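Local coordinates for cleavage and polyadenylation specificity factor 100 KD subunit (Methanosarcina mazei, PDB 2XR1), which probably terminates transcription as a zinc-dependent, dimeric ribonuclease that cleaves nascent RNA at the polymerase exit channel and degrades the released transcript from its 5' end, at residues F536-Q540 / G579-H583; G346-V350 / T636-L640; Q401-K405 / G438-E442. The contacts are given in a common frame with arbitrary orientation. Numbering follows the deposited sequence.

Contact 1 (F536-Q540 / G579-H583)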
ATOM      1  N   PHE B 536      -9.180 -38.478   7.262  1.00 38.48           N
ATOM      2  CA  PHE B 536      -9.116 -37.086   6.824  1.00 37.53           C
ATOM      3  C   PHE B 536     -10.246 -36.744   5.856  1.00 35.92           C
ATOM      4  O   PHE B 536     -10.322 -37.316   4.784  1.00 36.36           O
ATOM      5  CB  PHE B 536      -7.784 -36.796   6.142  1.00 38.53           C
ATOM      6  CG  PHE B 536      -6.622 -36.773   7.076  1.00 40.83           C
ATOM      7  CD1 PHE B 536      -6.506 -35.787   8.030  1.00 40.67           C
ATOM      8  CD2 PHE B 536      -5.620 -37.731   6.992  1.00 43.28           C
ATOM      9  CE1 PHE B 536      -5.435 -35.764   8.896  1.00 42.40           C
ATOM     10  CE2 PHE B 536      -4.535 -37.693   7.851  1.00 44.09           C
ATOM     11  CZ  PHE B 536      -4.450 -36.709   8.797  1.00 44.05           C
ATOM     12  N   VAL B 537     -11.084 -35.780   6.221  1.00 35.12           N
ATOM     13  CA  VAL B 537     -12.302 -35.479   5.479  1.00 33.97           C
ATOM     14  C   VAL B 537     -12.207 -34.177   4.712  1.00 33.77           C
ATOM     15  O   VAL B 537     -13.141 -33.803   4.017  1.00 34.25           O
ATOM     16  CB  VAL B 537     -13.503 -35.379   6.389  1.00 33.50           C
ATOM     17  CG1 VAL B 537     -13.729 -36.705   7.132  1.00 34.15           C
ATOM     18  CG2 VAL B 537     -13.324 -34.256   7.321  1.00 32.77           C
ATOM     19  N   GLY B 538     -11.078 -33.498   4.808  1.00 33.93           N
ATOM     20  CA  GLY B 538     -10.850 -32.302   4.020  1.00 33.83           C
ATOM     21  C   GLY B 538      -9.361 -32.021   3.899  1.00 34.71           C
ATOM     22  O   GLY B 538      -8.566 -32.650   4.607  1.00 36.05           O
ATOM     23  N   TYR B 539      -8.974 -31.041   3.085  1.00 34.10           N
ATOM     24  CA  TYR B 539      -7.550 -30.701   2.952  1.00 35.33           C
ATOM     25  C   TYR B 539      -6.916 -30.359   4.303  1.00 35.71           C
ATOM     26  O   TYR B 539      -7.584 -29.890   5.229  1.00 34.76           O
ATOM     27  CB  TYR B 539      -7.317 -29.530   1.973  1.00 36.06           C
ATOM     28  CG  TYR B 539      -7.558 -28.177   2.597  1.00 35.39           C
ATOM     29  CD1 TYR B 539      -8.836 -27.715   2.807  1.00 34.55           C
ATOM     30  CD2 TYR B 539      -6.507 -27.386   2.993  1.00 38.11           C
ATOM     31  CE1 TYR B 539      -9.081 -26.496   3.410  1.00 37.01           C
ATOM     32  CE2 TYR B 539      -6.716 -26.126   3.582  1.00 39.58           C
ATOM     33  CZ  TYR B 539      -8.011 -25.691   3.805  1.00 40.23           C
ATOM     34  OH  TYR B 539      -8.239 -24.452   4.391  1.00 41.60           O
ATOM     35  N   GLN B 540      -5.612 -30.611   4.377  1.00 37.05           N
ATOM     36  CA  GLN B 540      -4.762 -30.257   5.506  1.00 38.09           C
ATOM     37  C   GLN B 540      -3.705 -29.317   4.951  1.00 39.61           C
ATOM     38  O   GLN B 540      -3.039 -29.652   3.999  1.00 39.66           O
ATOM     39  CB  GLN B 540      -4.076 -31.496   6.051  1.00 39.60           C
ATOM     40  CG  GLN B 540      -4.984 -32.697   6.279  1.00 38.63           C
ATOM     41  CD  GLN B 540      -5.824 -32.547   7.501  1.00 39.90           C
ATOM     42  OE1 GLN B 540      -5.328 -32.223   8.575  1.00 40.38           O
ATOM     43  NE2 GLN B 540      -7.127 -32.742   7.344  1.00 40.36           N
ATOM     44  N   GLY B 579     -14.154 -35.109   0.953  1.00 39.32           N
ATOM     45  CA  GLY B 579     -15.444 -34.704   0.427  1.00 38.38           C
ATOM     46  C   GLY B 579     -16.229 -33.764   1.315  1.00 36.96           C
ATOM     47  O   GLY B 579     -17.381 -33.491   1.034  1.00 37.06           O
ATOM     48  N   PHE B 580     -15.622 -33.255   2.376  1.00 35.87           N
ATOM     49  CA  PHE B 580     -16.380 -32.497   3.345  1.00 35.31           C
ATOM     50  C   PHE B 580     -15.710 -31.213   3.751  1.00 33.74           C
ATOM     51  O   PHE B 580     -16.016 -30.667   4.806  1.00 33.13           O
ATOM     52  CB  PHE B 580     -16.620 -33.365   4.564  1.00 36.79           C
ATOM     53  CG  PHE B 580     -17.154 -34.713   4.219  1.00 38.66           C
ATOM     54  CD1 PHE B 580     -16.299 -35.712   3.803  1.00 40.96           C
ATOM     55  CD2 PHE B 580     -18.507 -34.974   4.272  1.00 40.29           C
ATOM     56  CE1 PHE B 580     -16.771 -36.985   3.480  1.00 43.37           C
ATOM     57  CE2 PHE B 580     -18.995 -36.224   3.952  1.00 42.61           C
ATOM     58  CZ  PHE B 580     -18.116 -37.243   3.549  1.00 44.38           C
ATOM     59  N   SER B 581     -14.813 -30.715   2.904  1.00 32.44           N
ATOM     60  CA  SER B 581     -14.073 -29.530   3.243  1.00 31.27           C
ATOM     61  C   SER B 581     -14.966 -28.326   3.260  1.00 29.65           C
ATOM     62  O   SER B 581     -14.654 -27.380   3.921  1.00 29.44           O
ATOM     63  CB  SER B 581     -12.927 -29.310   2.250  1.00 31.26           C
ATOM     64  OG  SER B 581     -13.428 -29.021   0.953  1.00 32.67           O
ATOM     65  N   GLY B 582     -16.058 -28.340   2.500  1.00 29.85           N
ATOM     66  CA  GLY B 582     -16.912 -27.158   2.342  1.00 28.33           C
ATOM     67  C   GLY B 582     -16.365 -26.107   1.373  1.00 27.13           C
ATOM     68  O   GLY B 582     -16.845 -24.977   1.361  1.00 26.02           O
ATOM     69  N   HIS B 583     -15.367 -26.482   0.566  1.00 27.25           N
ATOM     70  CA  HIS B 583     -14.869 -25.654  -0.535  1.00 26.42           C
ATOM     71  C   HIS B 583     -15.188 -26.202  -1.914  1.00 26.94           C
ATOM     72  O   HIS B 583     -15.283 -27.415  -2.142  1.00 28.22           O
ATOM     73  CB  HIS B 583     -13.367 -25.573  -0.474  1.00 26.81           C
ATOM     74  CG  HIS B 583     -12.832 -24.852   0.729  1.00 27.63           C
ATOM     75  ND1 HIS B 583     -12.696 -23.477   0.776  1.00 23.03           N
ATOM     76  CD2 HIS B 583     -12.337 -25.328   1.899  1.00 26.61           C
ATOM     77  CE1 HIS B 583     -12.139 -23.151   1.925  1.00 25.00           C
ATOM     78  NE2 HIS B 583     -11.899 -24.254   2.615  1.00 25.28           N
TER
HETATM   79  O   HOH W   1     -10.629 -23.702   4.863  1.00 29.60           O
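This contact borders the dinuclear zinc site of a metallo-beta-lactamase/beta-CASP nuclease, which it reaches through His583; the loops after strands 533-536 and 573-576 meet here. The two strands are hydrogen-bonded neighbours in the beta-CASP sheet, and the loops stay together beyond it. Val537 O receives the backbone N of Phe580 at 3.0 Å, and Gly579 N gives the same oxygen a weak bond at 3.5 Å. Beside this, Val537 CB rests 3.8 Å from Phe580 CD1, an apolar pair that lies against helix 423-436. The two backbones come nearest, by CA atoms, at Gly538 and Ser581 (4.3 Å); an ideal CB on Gly538 would sit only 3.3 Å from Ser581 CA, so a side chain here would be cramped. Ser581 OG accepts from His583 N at 3.2 Å, an ST turn that shapes the backbone leading into the histidine. Tyr539 CE1 then approaches His583 NE2 to 3.7 Å with the rings oblique, and one water joins Tyr539 OH (2.5 Å) to His583 NE2 (2.6 Å). His583 ND1 is hydrogen-bonded to Glu380, and its ring meets that of the zinc ligand His332. With its side chain about 5 Å from a zinc ion, His583 fits the motif B histidine of beta-CASP nucleases; with ND1 held by Glu380 and NE2 on a water, it is consistent with a part in proton transfer, as proposed for this histidine in relatives.

Contact 2 (G346-V350 / T636-L640)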
ATOM      1  N   GLY B 346     -22.454   3.763  -8.706  1.00 42.81           N
ATOM      2  CA  GLY B 346     -22.032   2.919  -9.816  1.00 42.13           C
ATOM      3  C   GLY B 346     -20.611   3.118 -10.328  1.00 41.53           C
ATOM      4  O   GLY B 346     -20.344   2.906 -11.501  1.00 42.52           O
ATOM      5  N   LEU B 347     -19.682   3.524  -9.471  1.00 40.21           N
ATOM      6  CA  LEU B 347     -18.322   3.696  -9.926  1.00 39.35           C
ATOM      7  C   LEU B 347     -17.735   2.321 -10.200  1.00 36.67           C
ATOM      8  O   LEU B 347     -17.224   2.070 -11.267  1.00 37.19           O
ATOM      9  CB  LEU B 347     -17.493   4.482  -8.906  1.00 39.60           C
ATOM     10  CG  LEU B 347     -17.774   5.997  -8.867  1.00 43.27           C
ATOM     11  CD1 LEU B 347     -16.878   6.765  -7.890  1.00 42.71           C
ATOM     12  CD2 LEU B 347     -17.581   6.549 -10.240  1.00 45.18           C
ATOM     13  N   HIS B 348     -17.851   1.418  -9.244  1.00 33.55           N
ATOM     14  CA  HIS B 348     -17.251   0.134  -9.356  1.00 31.04           C
ATOM     15  C   HIS B 348     -17.949  -0.834  -8.421  1.00 29.01           C
ATOM     16  O   HIS B 348     -18.581  -0.439  -7.435  1.00 28.19           O
ATOM     17  CB  HIS B 348     -15.772   0.250  -8.995  1.00 31.20           C
ATOM     18  CG  HIS B 348     -14.932  -0.894  -9.480  1.00 30.78           C
ATOM     19  ND1 HIS B 348     -14.377  -0.927 -10.740  1.00 32.25           N
ATOM     20  CD2 HIS B 348     -14.541  -2.038  -8.870  1.00 30.28           C
ATOM     21  CE1 HIS B 348     -13.700  -2.048 -10.893  1.00 30.77           C
ATOM     22  NE2 HIS B 348     -13.772  -2.737  -9.771  1.00 28.87           N
ATOM     23  N   ASN B 349     -17.874  -2.113  -8.757  1.00 27.54           N
ATOM     24  CA  ASN B 349     -18.451  -3.142  -7.914  1.00 26.01           C
ATOM     25  C   ASN B 349     -17.442  -4.251  -7.789  1.00 25.22           C
ATOM     26  O   ASN B 349     -16.994  -4.775  -8.819  1.00 25.01           O
ATOM     27  CB  ASN B 349     -19.739  -3.734  -8.514  1.00 26.40           C
ATOM     28  CG  ASN B 349     -20.829  -2.746  -8.638  1.00 26.18           C
ATOM     29  OD1 ASN B 349     -21.747  -2.693  -7.787  1.00 25.87           O
ATOM     30  ND2 ASN B 349     -20.785  -1.970  -9.702  1.00 25.75           N
ATOM     31  N   VAL B 350     -17.111  -4.620  -6.550  1.00 24.23           N
ATOM     32  CA  VAL B 350     -16.115  -5.639  -6.322  1.00 23.80           C
ATOM     33  C   VAL B 350     -16.709  -6.696  -5.402  1.00 23.24           C
ATOM     34  O   VAL B 350     -17.370  -6.358  -4.438  1.00 23.87           O
ATOM     35  CB  VAL B 350     -14.786  -5.066  -5.723  1.00 22.98           C
ATOM     36  CG1 VAL B 350     -15.065  -4.106  -4.659  1.00 22.79           C
ATOM     37  CG2 VAL B 350     -13.947  -6.177  -5.135  1.00 22.36           C
ATOM     38  N   THR B 636      -0.624  -3.801  -3.536  1.00 33.57           N
ATOM     39  CA  THR B 636      -1.896  -3.117  -3.662  1.00 32.51           C
ATOM     40  C   THR B 636      -2.203  -3.049  -5.150  1.00 32.51           C
ATOM     41  O   THR B 636      -1.416  -2.616  -5.947  1.00 33.82           O
ATOM     42  CB  THR B 636      -1.896  -1.661  -3.084  1.00 33.60           C
ATOM     43  OG1 THR B 636      -1.502  -1.688  -1.727  1.00 35.49           O
ATOM     44  CG2 THR B 636      -3.310  -1.018  -3.121  1.00 31.34           C
ATOM     45  N   VAL B 637      -3.391  -3.462  -5.507  1.00 31.72           N
ATOM     46  CA  VAL B 637      -3.842  -3.441  -6.866  1.00 31.60           C
ATOM     47  C   VAL B 637      -4.941  -2.375  -7.058  1.00 31.38           C
ATOM     48  O   VAL B 637      -5.844  -2.224  -6.230  1.00 29.01           O
ATOM     49  CB  VAL B 637      -4.412  -4.798  -7.161  1.00 30.75           C
ATOM     50  CG1 VAL B 637      -5.351  -4.706  -8.305  1.00 32.88           C
ATOM     51  CG2 VAL B 637      -3.293  -5.776  -7.426  1.00 30.50           C
ATOM     52  N   ARG B 638      -4.873  -1.645  -8.158  1.00 32.42           N
ATOM     53  CA  ARG B 638      -5.887  -0.635  -8.449  1.00 32.77           C
ATOM     54  C   ARG B 638      -6.989  -1.200  -9.338  1.00 32.80           C
ATOM     55  O   ARG B 638      -6.735  -1.854 -10.337  1.00 33.03           O
ATOM     56  CB  ARG B 638      -5.271   0.568  -9.094  1.00 34.21           C
ATOM     57  CG  ARG B 638      -6.220   1.726  -9.229  1.00 34.67           C
ATOM     58  CD  ARG B 638      -5.460   2.929  -9.680  1.00 35.94           C
ATOM     59  NE  ARG B 638      -6.333   4.032  -9.988  1.00 35.59           N
ATOM     60  CZ  ARG B 638      -5.884   5.201 -10.393  1.00 38.77           C
ATOM     61  NH1 ARG B 638      -4.573   5.427 -10.549  1.00 39.90           N
ATOM     62  NH2 ARG B 638      -6.755   6.176 -10.597  1.00 40.91           N
ATOM     63  N   LEU B 639      -8.220  -0.980  -8.911  1.00 33.17           N
ATOM     64  CA  LEU B 639      -9.393  -1.488  -9.588  1.00 33.64           C
ATOM     65  C   LEU B 639     -10.009  -0.426 -10.486  1.00 35.99           C
ATOM     66  O   LEU B 639     -10.712  -0.741 -11.440  1.00 36.82           O
ATOM     67  CB  LEU B 639     -10.406  -1.928  -8.543  1.00 32.17           C
ATOM     68  CG  LEU B 639     -10.234  -3.353  -8.004  1.00 30.36           C
ATOM     69  CD1 LEU B 639      -8.851  -3.703  -7.754  1.00 28.76           C
ATOM     70  CD2 LEU B 639     -11.049  -3.528  -6.738  1.00 29.30           C
ATOM     71  N   LEU B 640      -9.736   0.837 -10.174  1.00 37.99           N
ATOM     72  CA  LEU B 640     -10.323   1.980 -10.864  1.00 39.73           C
ATOM     73  C   LEU B 640      -9.558   3.218 -10.400  1.00 41.14           C
ATOM     74  O   LEU B 640      -9.344   4.214 -11.131  1.00 43.01           O
ATOM     75  CB  LEU B 640     -11.778   2.141 -10.443  1.00 39.38           C
ATOM     76  CG  LEU B 640     -12.748   3.096 -11.151  1.00 40.63           C
ATOM     77  CD1 LEU B 640     -13.378   3.999 -10.099  1.00 40.73           C
ATOM     78  CD2 LEU B 640     -12.109   3.942 -12.218  1.00 41.38           C
ATOM     79  OXT LEU B 640      -9.161   3.219  -9.222  1.00 40.24           O
TER
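Segments 346-350 and 636-640 approach without pairing as strands: the nearest CA atoms, those of His348 and Leu640, are 7.3 Å apart, and the contact is made through side chains. Residues 348-350 open strand 348-352, while 636-638 form a short strand, after which Leu639 and Leu640 end the chain. Leu347 and His348 make a classic beta bulge against the end of strand 337-343. Beyond it His348 and Val350 send their CA-CB bonds toward the C-terminal tail, with Asn349 between them out of reach. The His348 ring comes up to the tail, its CE1 3.3 Å from Leu639 O, its NE2 3.7 Å from Leu639 CB and its ND1 4.0 Å from Leu640 CB, while NE2 is hydrogen-bonded to Thr376. Strand 348-352 belongs to one sheet of the metallo-beta-lactamase fold and 636-638 is the outermost strand, within this chain, of the other, so this is packing between the two layers of its beta sandwich. Val350 CB meets Leu639 CD2 at 4.2 Å, and Leu347 CB meets Leu640 CD1 at 4.3 Å. Arg638 NE makes a 3.0 Å salt bridge to OXT of the terminal residue Leu640, and Arg638 NH1 bonds to Asn633 of the second subunit. Strand 636-638 lies at the dimer interface, where Thr636 packs on Thr636 of that subunit and makes backbone hydrogen bonds to it.

Contact 3 (Q401-K405 / G438-E442)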
ATOM      1  N   GLN B 401     -18.671 -44.270   4.418  1.00 44.37           N
ATOM      2  CA  GLN B 401     -19.434 -45.304   5.075  1.00 46.89           C
ATOM      3  C   GLN B 401     -18.631 -46.569   5.090  1.00 48.47           C
ATOM      4  O   GLN B 401     -18.591 -47.252   6.085  1.00 49.62           O
ATOM      5  CB  GLN B 401     -20.771 -45.542   4.377  1.00 48.12           C
ATOM      6  CG  GLN B 401     -21.737 -44.398   4.587  1.00 48.28           C
ATOM      7  CD  GLN B 401     -22.990 -44.473   3.716  1.00 50.84           C
ATOM      8  OE1 GLN B 401     -22.933 -44.849   2.540  1.00 53.67           O
ATOM      9  NE2 GLN B 401     -24.131 -44.110   4.297  1.00 51.15           N
ATOM     10  N   MET B 402     -17.961 -46.858   3.989  1.00 48.74           N
ATOM     11  CA  MET B 402     -17.164 -48.059   3.885  1.00 50.63           C
ATOM     12  C   MET B 402     -15.938 -48.032   4.789  1.00 49.69           C
ATOM     13  O   MET B 402     -15.609 -49.038   5.419  1.00 51.34           O
ATOM     14  CB  MET B 402     -16.770 -48.316   2.429  1.00 51.50           C
ATOM     15  CG  MET B 402     -17.972 -48.807   1.582  1.00 55.92           C
ATOM     16  SD  MET B 402     -18.567 -50.469   2.086  1.00 65.95           S
ATOM     17  CE  MET B 402     -20.052 -50.658   1.084  1.00 67.72           C
ATOM     18  N   VAL B 403     -15.265 -46.897   4.880  1.00 47.11           N
ATOM     19  CA  VAL B 403     -14.109 -46.806   5.769  1.00 46.41           C
ATOM     20  C   VAL B 403     -14.540 -46.985   7.217  1.00 47.12           C
ATOM     21  O   VAL B 403     -13.904 -47.733   7.968  1.00 48.78           O
ATOM     22  CB  VAL B 403     -13.388 -45.500   5.617  1.00 44.32           C
ATOM     23  CG1 VAL B 403     -12.405 -45.309   6.731  1.00 43.32           C
ATOM     24  CG2 VAL B 403     -12.714 -45.454   4.251  1.00 43.84           C
ATOM     25  N   VAL B 404     -15.628 -46.334   7.603  1.00 45.77           N
ATOM     26  CA  VAL B 404     -16.098 -46.429   8.974  1.00 46.52           C
ATOM     27  C   VAL B 404     -16.683 -47.814   9.260  1.00 48.76           C
ATOM     28  O   VAL B 404     -16.398 -48.400  10.306  1.00 49.60           O
ATOM     29  CB  VAL B 404     -17.084 -45.302   9.319  1.00 45.14           C
ATOM     30  CG1 VAL B 404     -17.712 -45.559  10.659  1.00 47.07           C
ATOM     31  CG2 VAL B 404     -16.349 -43.957   9.350  1.00 42.66           C
ATOM     32  N   LYS B 405     -17.430 -48.359   8.304  1.00 49.67           N
ATOM     33  CA  LYS B 405     -17.981 -49.701   8.443  1.00 52.58           C
ATOM     34  C   LYS B 405     -16.878 -50.701   8.667  1.00 54.41           C
ATOM     35  O   LYS B 405     -16.924 -51.481   9.617  1.00 56.37           O
ATOM     36  CB  LYS B 405     -18.748 -50.115   7.203  1.00 53.14           C
ATOM     37  CG  LYS B 405     -19.494 -51.423   7.346  1.00 56.49           C
ATOM     38  CD  LYS B 405     -19.630 -52.067   5.981  1.00 59.25           C
ATOM     39  CE  LYS B 405     -20.947 -52.776   5.805  1.00 62.48           C
ATOM     40  NZ  LYS B 405     -20.996 -53.426   4.473  1.00 65.78           N
ATOM     41  N   GLY B 438     -28.751 -48.777   8.661  1.00 62.14           N
ATOM     42  CA  GLY B 438     -28.011 -50.016   8.929  1.00 63.42           C
ATOM     43  C   GLY B 438     -26.849 -50.259   7.966  1.00 62.07           C
ATOM     44  O   GLY B 438     -26.607 -51.389   7.549  1.00 64.07           O
ATOM     45  N   LEU B 439     -26.131 -49.191   7.644  1.00 58.96           N
ATOM     46  CA  LEU B 439     -25.073 -49.171   6.639  1.00 57.43           C
ATOM     47  C   LEU B 439     -23.709 -48.907   7.286  1.00 56.27           C
ATOM     48  O   LEU B 439     -22.687 -49.171   6.689  1.00 56.42           O
ATOM     49  CB  LEU B 439     -25.397 -48.068   5.641  1.00 55.48           C
ATOM     50  CG  LEU B 439     -25.267 -48.187   4.126  1.00 54.85           C
ATOM     51  CD1 LEU B 439     -25.993 -49.359   3.514  1.00 54.15           C
ATOM     52  CD2 LEU B 439     -25.799 -46.856   3.545  1.00 53.68           C
ATOM     53  N   ILE B 440     -23.697 -48.331   8.480  1.00 56.42           N
ATOM     54  CA  ILE B 440     -22.570 -48.413   9.424  1.00 56.61           C
ATOM     55  C   ILE B 440     -23.212 -49.084  10.631  1.00 58.94           C
ATOM     56  O   ILE B 440     -24.428 -48.992  10.781  1.00 60.67           O
ATOM     57  CB  ILE B 440     -22.072 -47.015   9.878  1.00 54.36           C
ATOM     58  CG1 ILE B 440     -21.556 -46.190   8.710  1.00 52.69           C
ATOM     59  CG2 ILE B 440     -20.971 -47.108  10.913  1.00 54.54           C
ATOM     60  CD1 ILE B 440     -21.216 -44.735   9.121  1.00 48.36           C
ATOM     61  N   PRO B 441     -22.436 -49.774  11.487  1.00 60.28           N
ATOM     62  CA  PRO B 441     -23.079 -50.420  12.663  1.00 62.28           C
ATOM     63  C   PRO B 441     -23.430 -49.439  13.776  1.00 61.59           C
ATOM     64  O   PRO B 441     -22.746 -48.436  13.939  1.00 59.18           O
ATOM     65  CB  PRO B 441     -22.009 -51.395  13.164  1.00 63.77           C
ATOM     66  CG  PRO B 441     -21.066 -51.562  12.009  1.00 63.58           C
ATOM     67  CD  PRO B 441     -21.047 -50.229  11.310  1.00 60.10           C
ATOM     68  N   GLU B 442     -24.483 -49.722  14.540  1.00 63.60           N
ATOM     69  CA  GLU B 442     -24.879 -48.814  15.622  1.00 63.63           C
ATOM     70  C   GLU B 442     -23.758 -48.791  16.668  1.00 63.10           C
ATOM     71  O   GLU B 442     -23.421 -49.807  17.274  1.00 65.48           O
ATOM     72  CB  GLU B 442     -26.241 -49.167  16.240  1.00 66.18           C
ATOM     73  CG  GLU B 442     -27.298 -49.657  15.216  1.00 69.27           C
ATOM     74  CD  GLU B 442     -28.750 -49.443  15.659  1.00 71.76           C
ATOM     75  OE1 GLU B 442     -29.114 -49.895  16.779  1.00 72.45           O
ATOM     76  OE2 GLU B 442     -29.517 -48.822  14.864  1.00 70.92           O
TER
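A polar amide set against a methyl group is the oddity here: Gln401 NE2 lies 3.3 Å from Leu439 CD2, the shortest approach between the two segments. The amide is not wasted, because NE2 is hydrogen-bonded to Ser434 OG on helix 423-436; the leucine simply packs beside an amide already bonded to the helix that runs into its own loop. The rest of the contact is van der Waals packing of a loop on one side of helix 393-409. Gln401, Val404 and Lys405, spaced three and four residues apart, come to the same face of that helix. Ile440 is the main apolar insert: its CG2 reaches Val404 CG1 at 3.6 Å, and its CG1 comes within 4.1 Å of Gln401 O, a carbonyl already taken by Lys405 N at 2.7 Å in the helix's i to i+4 bonding. Ile440 also touches Leu431 and Ser434, so it fills the seam between the two helices. Toward solvent, Lys405 lays its aliphatic part along the loop, CG 4.0 Å from Leu439 O, while Lys405 CA is 4.2 Å from Pro441 CD. The loop starts from the turn that ends helix 423-436, in which Gly438, at positive phi, is the C-prime residue of a Schellman motif, with Leu439 N bonded to Ser434 O and Gly438 N to Ile435 O. This helix stop, with Ile440, two residues past the glycine, packed against helix 393-409, leads into strand 445-448 and belongs to the beta-alpha-beta crossover from strand 414-417 through helix 423-436 in the parallel-sheet beta-CASP domain.

Along the chain contact 2 closes the longest loop, from the lactamase N-terminal part to the C-terminus, and contacts 3 and 1 follow one another inside it. The beta-CASP region is thus inserted into the lactamase fold; contact 2 is one point at which the two sheets of that fold meet, about 51 Å, centre to centre, from contact 3 and 33 Å from contact 1. Contacts 1 and 3 are closer, 20 Å between centres, and share helix 423-436: contact 1 packs on its earlier turns, contact 3 at its end. Contact 1 alone reaches the zinc site, where the inserted domain meets the lactamase domain; contact 2 lies toward the dimer partner.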